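Local coordinates for protein TRAP dicarboxylate transporter-DctP subunit (Desulfovibrio desulfuricans subsp. desulfuricans, PDB 4NHB) that binds sn-glycerol-3-phosphate and probably serves as the periplasmic solute-binding component of a TRAP transport system, at residues F146-P158 with L219-S231. Sequence-based numbering, arbitrary orientation.
With G3P (sn-glycerol-3-phosphate), chain P.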
# COMPACT_ATOMS: atom_id res chain seq x y z
N PHE A 146 -6.40 4.21 0.20
CA PHE A 146 -7.21 3.12 0.63
C PHE A 146 -6.27 2.05 1.16
O PHE A 146 -5.08 2.01 0.81
CB PHE A 146 -8.10 2.61 -0.51
CG PHE A 146 -7.34 2.18 -1.76
CD1 PHE A 146 -6.78 0.92 -1.86
CD2 PHE A 146 -7.17 3.06 -2.83
CE1 PHE A 146 -6.09 0.54 -3.01
CE2 PHE A 146 -6.48 2.68 -3.97
CZ PHE A 146 -5.94 1.43 -4.06
N PRO A 147 -6.78 1.18 2.03
CA PRO A 147 -5.83 0.26 2.65
C PRO A 147 -5.69 -1.06 1.87
O PRO A 147 -6.62 -1.51 1.20
CB PRO A 147 -6.48 -0.05 3.99
CG PRO A 147 -7.99 0.03 3.68
CD PRO A 147 -8.12 1.13 2.65
N LEU A 148 -4.54 -1.71 2.04
CA LEU A 148 -4.36 -3.11 1.67
C LEU A 148 -4.35 -3.98 2.94
O LEU A 148 -4.57 -5.19 2.87
CB LEU A 148 -3.08 -3.31 0.83
CG LEU A 148 -3.16 -3.10 -0.71
CD1 LEU A 148 -3.75 -1.79 -1.11
CD2 LEU A 148 -1.82 -3.32 -1.41
N GLY A 149 -4.13 -3.34 4.08
CA GLY A 149 -4.21 -4.01 5.35
C GLY A 149 -2.95 -3.91 6.18
O GLY A 149 -1.87 -3.65 5.66
N PHE A 150 -3.10 -4.13 7.48
CA PHE A 150 -1.98 -4.19 8.38
C PHE A 150 -1.02 -5.34 8.05
O PHE A 150 -1.45 -6.41 7.66
CB PHE A 150 -2.48 -4.32 9.83
CG PHE A 150 -3.01 -3.00 10.40
CD1 PHE A 150 -2.13 -2.04 10.90
CD2 PHE A 150 -4.37 -2.74 10.41
CE1 PHE A 150 -2.61 -0.82 11.42
CE2 PHE A 150 -4.86 -1.52 10.92
CZ PHE A 150 -3.99 -0.57 11.42
N ARG A 151 0.28 -5.08 8.23
CA ARG A 151 1.30 -6.10 7.89
C ARG A 151 1.53 -7.02 9.09
O ARG A 151 1.66 -6.54 10.22
CB ARG A 151 2.63 -5.44 7.49
CG ARG A 151 2.49 -4.37 6.36
CD ARG A 151 3.84 -3.92 5.79
NE ARG A 151 4.46 -4.95 4.96
CZ ARG A 151 4.60 -4.88 3.63
NH1 ARG A 151 5.14 -5.89 2.98
NH2 ARG A 151 4.22 -3.82 2.95
N HIS A 152 1.57 -8.32 8.81
CA HIS A 152 1.82 -9.36 9.80
C HIS A 152 2.98 -10.23 9.31
O HIS A 152 3.15 -10.41 8.08
CB HIS A 152 0.57 -10.22 9.97
CG HIS A 152 -0.63 -9.42 10.34
ND1 HIS A 152 -0.64 -8.59 11.44
CD2 HIS A 152 -1.84 -9.27 9.75
CE1 HIS A 152 -1.82 -7.99 11.54
NE2 HIS A 152 -2.56 -8.38 10.51
N PHE A 153 3.76 -10.77 10.24
CA PHE A 153 4.90 -11.61 9.87
C PHE A 153 4.46 -12.97 9.36
O PHE A 153 3.47 -13.53 9.83
CB PHE A 153 5.87 -11.77 11.04
CG PHE A 153 6.58 -10.52 11.38
CD1 PHE A 153 7.64 -10.10 10.62
CD2 PHE A 153 6.15 -9.72 12.43
CE1 PHE A 153 8.30 -8.92 10.90
CE2 PHE A 153 6.78 -8.55 12.71
CZ PHE A 153 7.87 -8.14 11.95
N TYR A 154 5.18 -13.47 8.36
CA TYR A 154 5.06 -14.85 7.93
C TYR A 154 6.49 -15.46 7.92
O TYR A 154 7.44 -14.77 7.55
CB TYR A 154 4.42 -14.96 6.53
CG TYR A 154 5.14 -14.19 5.43
CD1 TYR A 154 6.16 -14.77 4.70
CD2 TYR A 154 4.78 -12.86 5.11
CE1 TYR A 154 6.81 -14.10 3.73
CE2 TYR A 154 5.43 -12.19 4.13
CZ TYR A 154 6.45 -12.80 3.43
OH TYR A 154 7.14 -12.17 2.42
N SER A 155 6.63 -16.72 8.35
CA SER A 155 7.94 -17.37 8.42
C SER A 155 7.85 -18.89 8.52
O SER A 155 6.79 -19.45 8.82
CB SER A 155 8.70 -16.87 9.64
OG SER A 155 7.87 -16.95 10.77
N LYS A 156 8.97 -19.55 8.31
CA LYS A 156 9.01 -21.01 8.42
C LYS A 156 8.86 -21.48 9.87
O LYS A 156 8.20 -22.47 10.12
CB LYS A 156 10.28 -21.57 7.76
CG LYS A 156 10.27 -21.32 6.27
CD LYS A 156 11.39 -21.98 5.51
CE LYS A 156 11.21 -21.76 4.02
NZ LYS A 156 12.42 -22.13 3.22
N LYS A 157 9.43 -20.73 10.80
CA LYS A 157 9.30 -21.03 12.23
C LYS A 157 8.88 -19.76 12.96
O LYS A 157 9.36 -18.68 12.62
CB LYS A 157 10.64 -21.53 12.78
CG LYS A 157 11.30 -22.54 11.86
CD LYS A 157 12.19 -23.52 12.59
CE LYS A 157 13.65 -23.09 12.58
NZ LYS A 157 14.50 -24.16 13.17
N PRO A 158 8.01 -19.90 13.98
CA PRO A 158 7.33 -18.81 14.71
C PRO A 158 8.21 -17.65 15.09
O PRO A 158 9.29 -17.92 15.60
CB PRO A 158 6.84 -19.50 15.97
CG PRO A 158 6.67 -20.89 15.59
CD PRO A 158 7.72 -21.20 14.59
N LEU A 219 -1.05 -15.12 -2.24
CA LEU A 219 0.11 -15.86 -2.75
C LEU A 219 0.28 -17.23 -2.10
O LEU A 219 1.24 -17.96 -2.37
CB LEU A 219 1.39 -15.04 -2.59
CG LEU A 219 1.70 -13.99 -3.68
CD1 LEU A 219 0.57 -12.94 -3.82
CD2 LEU A 219 3.02 -13.30 -3.35
N LYS A 220 -0.68 -17.58 -1.25
CA LYS A 220 -0.67 -18.83 -0.51
C LYS A 220 0.68 -19.03 0.19
O LYS A 220 1.27 -20.11 0.15
CB LYS A 220 -1.01 -20.00 -1.43
CG LYS A 220 -2.41 -19.88 -2.06
CD LYS A 220 -2.76 -21.10 -2.90
CE LYS A 220 -4.08 -20.90 -3.64
NZ LYS A 220 -4.04 -19.76 -4.61
N MET A 221 1.13 -17.99 0.85
CA MET A 221 2.42 -17.99 1.52
C MET A 221 2.47 -19.02 2.64
O MET A 221 3.54 -19.59 2.93
CB MET A 221 2.71 -16.61 2.08
CG MET A 221 2.83 -15.46 1.01
SD MET A 221 3.58 -14.01 1.80
CE MET A 221 3.38 -12.66 0.59
N TYR A 222 1.32 -19.28 3.25
CA TYR A 222 1.22 -20.15 4.44
C TYR A 222 1.52 -21.62 4.11
O TYR A 222 1.83 -22.38 5.01
CB TYR A 222 -0.16 -20.01 5.11
CG TYR A 222 -1.31 -20.22 4.16
CD1 TYR A 222 -1.76 -21.50 3.86
CD2 TYR A 222 -1.96 -19.13 3.57
CE1 TYR A 222 -2.79 -21.70 3.00
CE2 TYR A 222 -3.00 -19.33 2.70
CZ TYR A 222 -3.41 -20.63 2.42
OH TYR A 222 -4.46 -20.88 1.55
N GLU A 223 1.49 -21.97 2.83
CA GLU A 223 1.93 -23.29 2.36
C GLU A 223 3.44 -23.52 2.48
O GLU A 223 3.90 -24.66 2.45
CB GLU A 223 1.54 -23.47 0.89
CG GLU A 223 0.06 -23.80 0.68
CD GLU A 223 -0.33 -23.93 -0.78
OE1 GLU A 223 0.51 -23.67 -1.67
OE2 GLU A 223 -1.51 -24.26 -1.03
N ILE A 224 4.20 -22.44 2.57
CA ILE A 224 5.67 -22.50 2.62
C ILE A 224 6.17 -21.94 3.95
O ILE A 224 7.09 -22.47 4.56
CB ILE A 224 6.28 -21.74 1.41
CG1 ILE A 224 5.91 -22.47 0.12
CG2 ILE A 224 7.77 -21.61 1.51
CD1 ILE A 224 6.14 -21.67 -1.13
N THR A 225 5.55 -20.85 4.38
CA THR A 225 5.89 -20.18 5.63
C THR A 225 4.63 -20.16 6.48
O THR A 225 3.87 -19.20 6.46
CB THR A 225 6.32 -18.73 5.39
OG1 THR A 225 5.34 -18.05 4.57
CG2 THR A 225 7.66 -18.70 4.68
N PRO A 226 4.38 -21.24 7.21
CA PRO A 226 3.03 -21.42 7.77
C PRO A 226 2.77 -20.60 9.03
O PRO A 226 1.62 -20.51 9.45
CB PRO A 226 2.98 -22.93 8.09
CG PRO A 226 4.21 -23.51 7.52
CD PRO A 226 5.22 -22.43 7.39
N GLU A 227 3.81 -20.02 9.62
CA GLU A 227 3.66 -19.37 10.91
C GLU A 227 3.48 -17.86 10.73
O GLU A 227 4.39 -17.16 10.31
CB GLU A 227 4.86 -19.65 11.81
CG GLU A 227 5.43 -21.10 11.72
CD GLU A 227 4.60 -22.15 12.43
OE1 GLU A 227 3.71 -21.80 13.23
OE2 GLU A 227 4.85 -23.35 12.19
N ILE A 228 2.30 -17.38 11.02
CA ILE A 228 2.06 -15.95 10.95
C ILE A 228 2.04 -15.36 12.35
O ILE A 228 1.40 -15.93 13.26
CB ILE A 228 0.74 -15.64 10.26
CG1 ILE A 228 0.87 -15.79 8.74
CG2 ILE A 228 0.34 -14.18 10.56
CD1 ILE A 228 1.09 -17.20 8.24
N SER A 229 2.74 -14.25 12.55
CA SER A 229 2.63 -13.54 13.84
C SER A 229 1.99 -12.17 13.61
O SER A 229 2.44 -11.39 12.78
CB SER A 229 3.98 -13.42 14.55
OG SER A 229 4.42 -14.66 15.10
N LEU A 230 0.91 -11.92 14.32
CA LEU A 230 0.20 -10.66 14.20
C LEU A 230 1.01 -9.58 14.85
O LEU A 230 1.38 -9.69 16.00
CB LEU A 230 -1.17 -10.77 14.84
CG LEU A 230 -2.01 -11.85 14.17
CD1 LEU A 230 -3.41 -11.90 14.78
CD2 LEU A 230 -2.10 -11.63 12.67
N SER A 231 1.34 -8.56 14.07
CA SER A 231 2.01 -7.38 14.58
C SER A 231 1.28 -6.08 14.18
O SER A 231 0.88 -5.29 15.04
CB SER A 231 3.42 -7.44 14.03
OG SER A 231 4.13 -6.23 14.16
O1 G3P P . 2.99 0.68 -0.17
C1 G3P P . 4.19 -0.03 -0.22
C2 G3P P . 3.90 -1.54 -0.27
O2 G3P P . 3.12 -1.82 -1.39
C3 G3P P . 5.23 -2.31 -0.34
O1P G3P P . 5.04 -3.58 0.20
O4P G3P P . 3.49 -4.47 -1.45
O2P G3P P . 5.99 -4.79 -1.81
O3P G3P P . 4.82 -6.11 -0.05
P G3P P . 4.83 -4.81 -0.85
O HOH W 1 5.88 -15.33 11.47
O HOH W 2 7.18 -15.05 13.55
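The imidazole of H152 has L230 CD2 over the centre of one face and the carbonyl oxygen of F150 over the rim of the other, while S231 N meets its edge, donating nearly in the ring plane to H152 ND1. On the Y154 ring, M221 SD sits almost on the normal, 3.5 Å from the centroid, a Met-aromatic contact; a chi1 of 56° turns this ring back over its own backbone, and T225 OG1 lies obliquely to it, 3.4 Å from Y154 CD1. These contacts flank an antiparallel pairing in the mixed sheet of a periplasmic solute-binding protein, where the end of long strand 146-155 takes 227-229 as a neighbour. F153 and S229 form one hydrogen-bonded pair and S155 and E227 the next; Y154 with I228 is the non-hydrogen-bonded pair between them, where I228 CA makes a CA-H...O contact of 3.0 Å to F153 O. Beyond S155, P158 CD lies alongside E227 CG, and the carboxylate of E227 bonds to H292. The same strand carries R151 into the ligand pocket: its chain bends at chi3 (73°), R151 NH1 reaching phosphate O3P of sn-glycerol-3-phosphate and R151 NH2 lying 2.9 Å from G3P O1P. R151 NE is bridged to D210, and R171 also hydrogen-bonds the ligand. On the face with F153, S155 OG donates to K157 O and accepts from a water whose oxygen lies 2.6 Å from E227 O, to which it also donates.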